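PDB 6IE4: agenet domain-containing protein from Arabidopsis thaliana, which binds methylated histone H3 tails through tandem Agenet domains, probably linking this mark to silent chromatin. Local coordinates for residues Asp25-Gly28 / Phe29-Ser32. Residues are numbered along the deposited sequence; the frame is centred on the assembly and turned at random.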
ATOM      1  N   ASP A  25      -3.235   5.481  10.546  1.00 53.40           N
ATOM      2  CA  ASP A  25      -2.314   5.846  11.617  1.00 59.90           C
ATOM      3  C   ASP A  25      -2.552   5.003  12.854  1.00 55.12           C
ATOM      4  O   ASP A  25      -2.079   5.335  13.946  1.00 58.72           O
ATOM      5  CB  ASP A  25      -2.404   7.337  11.944  1.00 62.33           C
ATOM      6  CG  ASP A  25      -1.335   8.160  11.217  1.00 74.84           C
ATOM      7  OD1 ASP A  25      -0.920   9.206  11.766  1.00 82.05           O
ATOM      8  OD2 ASP A  25      -0.886   7.747  10.116  1.00 69.30           O
ATOM      9  N   GLU A  26      -3.181   3.858  12.662  1.00 49.76           N
ATOM     10  CA  GLU A  26      -3.125   2.801  13.643  1.00 53.48           C
ATOM     11  C   GLU A  26      -1.723   2.207  13.622  1.00 52.71           C
ATOM     12  O   GLU A  26      -1.174   1.935  12.548  1.00 48.49           O
ATOM     13  CB  GLU A  26      -4.156   1.753  13.278  1.00 51.03           C
ATOM     14  CG  GLU A  26      -4.290   0.624  14.214  1.00 55.70           C
ATOM     15  CD  GLU A  26      -5.640  -0.036  14.059  1.00 67.94           C
ATOM     16  OE1 GLU A  26      -5.970  -0.891  14.910  1.00 81.94           O
ATOM     17  OE2 GLU A  26      -6.369   0.296  13.085  1.00 60.72           O
ATOM     18  N   ILE A  27      -1.122   2.037  14.800  1.00 55.20           N
ATOM     19  CA  ILE A  27       0.285   1.653  14.848  1.00 53.90           C
ATOM     20  C   ILE A  27       0.387   0.194  14.427  1.00 49.51           C
ATOM     21  O   ILE A  27      -0.426  -0.654  14.825  1.00 49.34           O
ATOM     22  CB  ILE A  27       0.898   1.919  16.238  1.00 59.02           C
ATOM     23  CG1 ILE A  27       2.426   2.105  16.134  1.00 53.67           C
ATOM     24  CG2 ILE A  27       0.522   0.825  17.256  1.00 44.79           C
ATOM     25  CD1 ILE A  27       2.871   3.339  15.346  1.00 50.90           C
ATOM     26  N   GLY A  28       1.363  -0.099  13.591  1.00 43.79           N
ATOM     27  CA  GLY A  28       1.469  -1.400  12.980  1.00 42.71           C
ATOM     28  C   GLY A  28       0.897  -1.449  11.587  1.00 37.42           C
ATOM     29  O   GLY A  28       0.878  -2.522  10.976  1.00 34.77           O
ATOM     30  N   PHE A  29       0.434  -0.312  11.073  1.00 36.05           N
ATOM     31  CA  PHE A  29       0.129  -0.142   9.663  1.00 35.23           C
ATOM     32  C   PHE A  29       0.948   1.011   9.107  1.00 38.01           C
ATOM     33  O   PHE A  29       0.646   1.529   8.012  1.00 29.64           O
ATOM     34  CB  PHE A  29      -1.364   0.058   9.417  1.00 31.71           C
ATOM     35  CG  PHE A  29      -2.112  -1.220   9.386  1.00 28.81           C
ATOM     36  CD1 PHE A  29      -1.939  -2.104   8.343  1.00 27.95           C
ATOM     37  CD2 PHE A  29      -2.994  -1.543  10.405  1.00 34.51           C
ATOM     38  CE1 PHE A  29      -2.620  -3.316   8.317  1.00 33.67           C
ATOM     39  CE2 PHE A  29      -3.692  -2.738  10.392  1.00 36.37           C
ATOM     40  CZ  PHE A  29      -3.507  -3.635   9.346  1.00 36.58           C
ATOM     41  N   ARG A  30       1.939   1.466   9.874  1.00 33.55           N
ATOM     42  CA  ARG A  30       2.756   2.581   9.436  1.00 37.20           C
ATOM     43  C   ARG A  30       3.590   2.190   8.222  1.00 34.69           C
ATOM     44  O   ARG A  30       4.200   1.113   8.183  1.00 35.03           O
ATOM     45  CB  ARG A  30       3.671   3.059  10.555  1.00 40.32           C
ATOM     46  CG  ARG A  30       3.880   4.550  10.450  1.00 48.74           C
ATOM     47  CD  ARG A  30       5.281   5.001  10.773  1.00 50.11           C
ATOM     48  NE  ARG A  30       5.729   4.581  12.099  1.00 67.52           N
ATOM     49  CZ  ARG A  30       6.054   5.424  13.078  1.00 67.52           C
ATOM     50  NH1 ARG A  30       6.040   6.735  12.863  1.00 70.95           N
ATOM     51  NH2 ARG A  30       6.459   4.954  14.251  1.00 71.17           N
ATOM     52  N   GLY A  31       3.611   3.066   7.228  1.00 31.15           N
ATOM     53  CA  GLY A  31       4.327   2.747   6.020  1.00 25.09           C
ATOM     54  C   GLY A  31       3.580   1.848   5.070  1.00 25.92           C
ATOM     55  O   GLY A  31       4.195   1.325   4.139  1.00 29.92           O
ATOM     56  N   SER A  32       2.290   1.610   5.283  1.00 23.56           N
ATOM     57  CA  SER A  32       1.541   0.758   4.377  1.00 22.97           C
ATOM     58  C   SER A  32       0.472   1.520   3.600  1.00 25.74           C
ATOM     59  O   SER A  32      -0.057   2.543   4.034  1.00 28.78           O
ATOM     60  CB  SER A  32       0.894  -0.398   5.137  1.00 24.80           C
ATOM     61  OG  SER A  32      -0.060   0.083   6.054  1.00 27.09           O
TER
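Phe29 N donates to Glu26 O at 3.1 Å, with an N-H...O angle of 147°. This bond closes a type II turn from Glu26 to Phe29, and a second turn of the same type, Phe29 to Ser32, follows at once. Each has glycine in its third position, Gly28 (phi 98°) and Gly31, with positive phi values at which a CB would collide with the carbonyl oxygen of the residue before.

The tight part gathers round Phe29. A chi1 of -82° turns CG opposite the carbonyl carbon and brings the ring back against Gly28, whose O sits over one face, 3.6 Å from Phe29 CG; Glu26 O lies at the ring edge, and Phe29 CB rests 3.7 Å from it. Trp109 of strand 107-117 and Ser24 also touch this side chain, and a basic side chain of the bound peptide packs on it. Phe29 O accepts twice from one face of its plane, from Ser32 N at 3.2 Å and from Ser32 OG, so the hydroxyl reinforces the second turn. An alanine in place of Phe29 would probably open a gap beside Trp109 and take this aromatic surface from the basic side chain of the peptide.

Ile27 and Arg30, both exposed, meet loosely: they run side by side, and Ile27 CD1 comes 4.1 Å from Arg30 NH2, obliquely to the guanidinium, with no polar bond between them. Ile27 also packs on a polar side chain of the peptide, and Arg30 on Ser128.

The loop joins strands 19-22 and 32-40 of the SH3-like Agenet fold. Its chemistry suits histone-tail recognition: Glu26 OE1 forms a salt bridge with a basic side chain of the bound peptide and the backbone of Gly28 hydrogen-bonds the peptide, consistent with the first turn presenting charge, backbone and aromatic surface together.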